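Local coordinates for protein peroxiredoxin (Akkermansia muciniphila, PDB 6KHX) that probably acts as a typical 2-Cys peroxiredoxin, a thiol-dependent peroxidase of the thioredoxin superfamily that reduces hydrogen peroxide and organic hydroperoxides, at residues Asn14-Gly19 and Ala83-Pro88; Arg66-Val71 and Arg168-Leu173. All coordinates share one frame; numbering follows the deposited sequence.

Contact 1. Residues Asn14-Gly19 and Ala83-Pro88; sequences NAVVNG and AWVNTP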
loop_
_atom_site.group_PDB
_atom_site.type_symbol
_atom_site.label_atom_id
_atom_site.label_comp_id
_atom_site.label_asym_id
_atom_site.label_seq_id
_atom_site.Cartn_x
_atom_site.Cartn_y
_atom_site.Cartn_z
ATOM N N ASN B 14 22.825 6.164 -32.867
ATOM C CA ASN B 14 23.646 5.990 -34.049
ATOM C C ASN B 14 22.775 6.116 -35.290
ATOM O O ASN B 14 21.594 5.746 -35.290
ATOM C CB ASN B 14 24.321 4.619 -34.023
ATOM C CG ASN B 14 25.243 4.454 -32.839
ATOM O OD1 ASN B 14 25.935 5.389 -32.445
ATOM N ND2 ASN B 14 25.239 3.267 -32.248
ATOM N N ALA B 15 23.371 6.628 -36.363
ATOM C CA ALA B 15 22.646 6.777 -37.615
ATOM C C ALA B 15 23.612 6.588 -38.770
ATOM O O ALA B 15 24.831 6.575 -38.594
ATOM C CB ALA B 15 21.953 8.140 -37.707
ATOM N N VAL B 16 23.048 6.409 -39.957
ATOM C CA VAL B 16 23.795 6.460 -41.205
ATOM C C VAL B 16 23.415 7.751 -41.899
ATOM O O VAL B 16 22.253 7.946 -42.276
ATOM C CB VAL B 16 23.533 5.239 -42.095
ATOM C CG1 VAL B 16 24.569 5.166 -43.196
ATOM C CG2 VAL B 16 23.656 3.988 -41.264
ATOM N N VAL B 17 24.384 8.651 -42.015
ATOM C CA VAL B 17 24.229 9.914 -42.720
ATOM C C VAL B 17 25.208 9.901 -43.883
ATOM O O VAL B 17 26.406 9.657 -43.687
ATOM C CB VAL B 17 24.474 11.124 -41.796
ATOM C CG1 VAL B 17 24.221 12.418 -42.545
ATOM C CG2 VAL B 17 23.580 11.048 -40.567
ATOM N N ASN B 18 24.689 10.133 -45.089
ATOM C CA ASN B 18 25.487 10.083 -46.312
ATOM C C ASN B 18 26.292 8.787 -46.389
ATOM O O ASN B 18 27.473 8.777 -46.745
ATOM C CB ASN B 18 26.396 11.311 -46.419
ATOM C CG ASN B 18 26.850 11.583 -47.845
ATOM O OD1 ASN B 18 26.180 11.208 -48.811
ATOM N ND2 ASN B 18 27.986 12.258 -47.980
ATOM N N GLY B 19 25.651 7.675 -46.026
ATOM C CA GLY B 19 26.304 6.386 -46.120
ATOM C C GLY B 19 27.346 6.107 -45.063
ATOM O O GLY B 19 28.015 5.073 -45.138
ATOM N N ALA B 83 25.056 -1.571 -44.234
ATOM C CA ALA B 83 25.097 -2.637 -45.227
ATOM C C ALA B 83 24.021 -2.440 -46.291
ATOM O O ALA B 83 24.251 -2.713 -47.474
ATOM C CB ALA B 83 24.941 -3.995 -44.541
ATOM N N TRP B 84 22.852 -1.934 -45.894
ATOM C CA TRP B 84 21.746 -1.804 -46.836
ATOM C C TRP B 84 21.989 -0.674 -47.829
ATOM O O TRP B 84 21.632 -0.793 -49.007
ATOM C CB TRP B 84 20.441 -1.576 -46.080
ATOM C CG TRP B 84 19.234 -2.042 -46.814
ATOM C CD1 TRP B 84 19.202 -2.881 -47.886
ATOM C CD2 TRP B 84 17.872 -1.703 -46.526
ATOM N NE1 TRP B 84 17.902 -3.089 -48.284
ATOM C CE2 TRP B 84 17.068 -2.374 -47.466
ATOM C CE3 TRP B 84 17.255 -0.899 -45.562
ATOM C CZ2 TRP B 84 15.679 -2.267 -47.471
ATOM C CZ3 TRP B 84 15.876 -0.790 -45.571
ATOM C CH2 TRP B 84 15.104 -1.472 -46.519
ATOM N N VAL B 85 22.568 0.441 -47.375
ATOM C CA VAL B 85 22.904 1.507 -48.315
ATOM C C VAL B 85 24.077 1.130 -49.207
ATOM O O VAL B 85 24.355 1.839 -50.183
ATOM C CB VAL B 85 23.220 2.842 -47.609
ATOM C CG1 VAL B 85 22.068 3.258 -46.701
ATOM C CG2 VAL B 85 24.539 2.769 -46.865
ATOM N N ASN B 86 24.786 0.046 -48.888
ATOM C CA ASN B 86 25.836 -0.481 -49.745
ATOM C C ASN B 86 25.382 -1.698 -50.548
ATOM O O ASN B 86 26.221 -2.431 -51.079
ATOM C CB ASN B 86 27.080 -0.809 -48.921
ATOM C CG ASN B 86 27.882 0.434 -48.565
ATOM O OD1 ASN B 86 28.653 0.942 -49.382
ATOM N ND2 ASN B 86 27.710 0.924 -47.343
ATOM N N THR B 87 24.074 -1.933 -50.637
ATOM C CA THR B 87 23.519 -2.976 -51.486
ATOM C C THR B 87 22.803 -2.330 -52.661
ATOM O O THR B 87 21.940 -1.469 -52.444
ATOM C CB THR B 87 22.541 -3.860 -50.705
ATOM O OG1 THR B 87 23.229 -4.488 -49.620
ATOM C CG2 THR B 87 21.950 -4.935 -51.610
ATOM N N PRO B 88 23.111 -2.712 -53.905
ATOM C CA PRO B 88 22.477 -2.054 -55.055
ATOM C C PRO B 88 20.972 -2.285 -55.088
ATOM O O PRO B 88 20.467 -3.322 -54.651
ATOM C CB PRO B 88 23.176 -2.693 -56.263
ATOM C CG PRO B 88 23.741 -3.967 -55.753
ATOM C CD PRO B 88 24.109 -3.711 -54.324
#
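Val16 makes the first approach to Val85, its CG1 methyl lying 4.4 Å from Val85 CG2. Its backbone pairs with Ile101 in the central sheet, and its side chain also rests on His81, one turn earlier in helix 78-85, so the strand's valine faces the last turns of that helix. The chain then reverses through Asn18 and Gly19, both with positive phi, in a type I' turn that joins strand 13-17 to strand 20-22 as a two-residue beta hairpin; Asn18 points away from the helix. Gly19 supplies the nearest backbone, its CA 4.1 Å from Val85 CG2. That one methyl therefore serves both partners. With chi1 at -55° it sits between the backbone N and carbonyl carbon of Val85, while the other branch, CG1, takes the place beside N alone. Further on, Thr87 OG1 bonds back to Ala83 O at 3.0 Å, tilted 34° from the carbonyl plane, and Thr87 N bonds to Trp84 O. Nearby, Trp84 packs on Cys49, in the motif that carries the peroxidatic cysteine in this family. Between hairpin and helix 78-85 the chemistry is purely apolar and slight: a methyl against a methyl and a glycine CA, at distances that imply loose van der Waals packing, with no polar bond between the two segments to set their orientation.

Contact 2. Residues Arg66-Val71 and Arg168-Leu173; sequences RDVAVV and RVVDAL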
loop_
_atom_site.group_PDB
_atom_site.type_symbol
_atom_site.label_atom_id
_atom_site.label_comp_id
_atom_site.label_asym_id
_atom_site.label_seq_id
_atom_site.Cartn_x
_atom_site.Cartn_y
_atom_site.Cartn_z
ATOM N N ARG B 66 11.937 23.325 -49.029
ATOM C CA ARG B 66 11.010 23.728 -47.983
ATOM C C ARG B 66 11.623 23.712 -46.585
ATOM O O ARG B 66 10.881 23.763 -45.596
ATOM C CB ARG B 66 9.762 22.851 -48.030
ATOM C CG ARG B 66 8.754 23.293 -49.073
ATOM C CD ARG B 66 7.771 22.190 -49.372
ATOM N NE ARG B 66 8.111 21.528 -50.621
ATOM C CZ ARG B 66 7.358 21.564 -51.714
ATOM N NH1 ARG B 66 6.198 22.209 -51.704
ATOM N NH2 ARG B 66 7.761 20.936 -52.810
ATOM N N ASP B 67 12.951 23.634 -46.477
ATOM C CA ASP B 67 13.637 23.667 -45.183
ATOM C C ASP B 67 13.187 22.512 -44.294
ATOM O O ASP B 67 12.983 22.668 -43.085
ATOM C CB ASP B 67 13.447 25.008 -44.473
ATOM C CG ASP B 67 14.592 25.960 -44.726
ATOM O OD1 ASP B 67 15.487 25.607 -45.525
ATOM O OD2 ASP B 67 14.599 27.055 -44.121
ATOM N N VAL B 68 13.016 21.344 -44.906
ATOM C CA VAL B 68 12.560 20.144 -44.223
ATOM C C VAL B 68 13.686 19.133 -44.303
ATOM O O VAL B 68 14.189 18.839 -45.392
ATOM C CB VAL B 68 11.271 19.579 -44.838
ATOM C CG1 VAL B 68 10.925 18.255 -44.186
ATOM C CG2 VAL B 68 10.130 20.570 -44.691
ATOM N N ALA B 69 14.116 18.645 -43.149
ATOM C CA ALA B 69 15.059 17.548 -43.073
ATOM C C ALA B 69 14.274 16.246 -43.057
ATOM O O ALA B 69 13.306 16.111 -42.300
ATOM C CB ALA B 69 15.921 17.674 -41.820
ATOM N N VAL B 70 14.673 15.301 -43.902
ATOM C CA VAL B 70 14.036 13.992 -43.964
ATOM C C VAL B 70 14.882 13.021 -43.153
ATOM O O VAL B 70 16.096 12.907 -43.377
ATOM C CB VAL B 70 13.876 13.521 -45.418
ATOM C CG1 VAL B 70 13.338 12.103 -45.461
ATOM C CG2 VAL B 70 12.970 14.463 -46.165
ATOM N N VAL B 71 14.248 12.325 -42.206
ATOM C CA VAL B 71 14.937 11.385 -41.329
ATOM C C VAL B 71 14.124 10.101 -41.285
ATOM O O VAL B 71 12.929 10.131 -40.964
ATOM C CB VAL B 71 15.125 11.945 -39.905
ATOM C CG1 VAL B 71 15.879 10.952 -39.033
ATOM C CG2 VAL B 71 15.833 13.289 -39.921
ATOM N N ARG B 168 2.269 17.901 -49.100
ATOM C CA ARG B 168 1.069 18.726 -48.985
ATOM C C ARG B 168 0.886 19.219 -47.559
ATOM O O ARG B 168 0.556 20.389 -47.335
ATOM C CB ARG B 168 -0.162 17.938 -49.429
ATOM C CG ARG B 168 -1.403 18.790 -49.595
ATOM C CD ARG B 168 -2.656 17.948 -49.735
ATOM N NE ARG B 168 -3.091 17.397 -48.455
ATOM C CZ ARG B 168 -3.891 18.036 -47.604
ATOM N NH1 ARG B 168 -4.342 19.245 -47.905
ATOM N NH2 ARG B 168 -4.245 17.470 -46.455
ATOM N N VAL B 169 1.096 18.337 -46.579
ATOM C CA VAL B 169 0.962 18.739 -45.185
ATOM C C VAL B 169 2.050 19.743 -44.811
ATOM O O VAL B 169 1.802 20.693 -44.059
ATOM C CB VAL B 169 0.979 17.499 -44.270
ATOM C CG1 VAL B 169 0.873 17.915 -42.826
ATOM C CG2 VAL B 169 -0.176 16.578 -44.612
ATOM N N VAL B 170 3.265 19.562 -45.339
ATOM C CA VAL B 170 4.319 20.547 -45.107
ATOM C C VAL B 170 3.894 21.913 -45.629
ATOM O O VAL B 170 4.032 22.933 -44.942
ATOM C CB VAL B 170 5.639 20.091 -45.752
ATOM C CG1 VAL B 170 6.630 21.246 -45.793
ATOM C CG2 VAL B 170 6.224 18.914 -44.989
ATOM N N ASP B 171 3.372 21.951 -46.859
ATOM C CA ASP B 171 2.947 23.220 -47.440
ATOM C C ASP B 171 1.823 23.843 -46.627
ATOM O O ASP B 171 1.792 25.062 -46.437
ATOM C CB ASP B 171 2.530 23.035 -48.901
ATOM C CG ASP B 171 3.722 22.839 -49.826
ATOM O OD1 ASP B 171 4.840 23.283 -49.470
ATOM O OD2 ASP B 171 3.544 22.251 -50.915
ATOM N N ALA B 172 0.894 23.026 -46.130
ATOM C CA ALA B 172 -0.187 23.571 -45.316
ATOM C C ALA B 172 0.346 24.163 -44.011
ATOM O O ALA B 172 -0.056 25.265 -43.610
ATOM C CB ALA B 172 -1.231 22.493 -45.034
ATOM N N LEU B 173 1.253 23.452 -43.337
ATOM C CA LEU B 173 1.812 23.976 -42.095
ATOM C C LEU B 173 2.538 25.292 -42.341
ATOM O O LEU B 173 2.350 26.267 -41.601
ATOM C CB LEU B 173 2.759 22.958 -41.458
ATOM C CG LEU B 173 3.539 23.536 -40.268
ATOM C CD1 LEU B 173 2.584 23.901 -39.153
ATOM C CD2 LEU B 173 4.628 22.595 -39.758
#
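Val68 and Val170 meet tip to tip, Val68 CG2 lying 3.7 Å from Val170 CG1. This is the close-packed, buried part of the contact: Val68 also touches Tyr35, Ile37 and Phe63, and Val170 leans on Leu142, so the pair belongs to the apolar layer between sheet and helix. The CG1 branch of Val170, anti to its own backbone N (chi1 167°), also meets Arg66 CD at 3.9 Å. In the thioredoxin-like fold of peroxiredoxins the central sheet has helices on its faces; here helix 163-179 packs where strand 68-74 begins, just after a Schellman motif with Asp67 as its C' residue ends helix 60-65. Toward the partly exposed margin, polar groups take over. The Arg66 chain, bent at chi3, carries NH1 to the Asp171 carboxylate as a salt bridge. NH1 donates to the syn lone pair of OD1 at 2.8 Å with an N-H...O angle of 163°, that oxygen lying near the guanidinium plane, while OD2 is also 2.8 Å from NH1 but approaches obliquely. The two flat groups are turned 40° apart. Cutting Arg66 back to an alanine is likely to leave the buried Asp171 carboxylate without this cationic partner and to uncover the flank of Val170. Beyond the bridge, NH2 of Arg66 pairs with Glu62 of the preceding helix, and Gln174 NE2 reaches the Arg66 carbonyl.

From the N terminus, the chain first passes through residues 14-19 in the hairpin that forms one edge of the central sheet, then through 66-71 at the start of an inner strand. Contact 1 closes its loop at helix 78-85, which follows that strand, with 63 residues in between. Contact 2 opens inside this loop and closes, with 96 residues between its segments, on helix 163-179, so the two loops cross rather than nest. Both reach the same sheet, where strand 101-103 separates strands 13-17 and 68-74. Contact 1 joins hairpin to helix 78-85, contact 2 inner strand to helix 163-179; their centres lie about 23 Å apart and the two contacts do not touch.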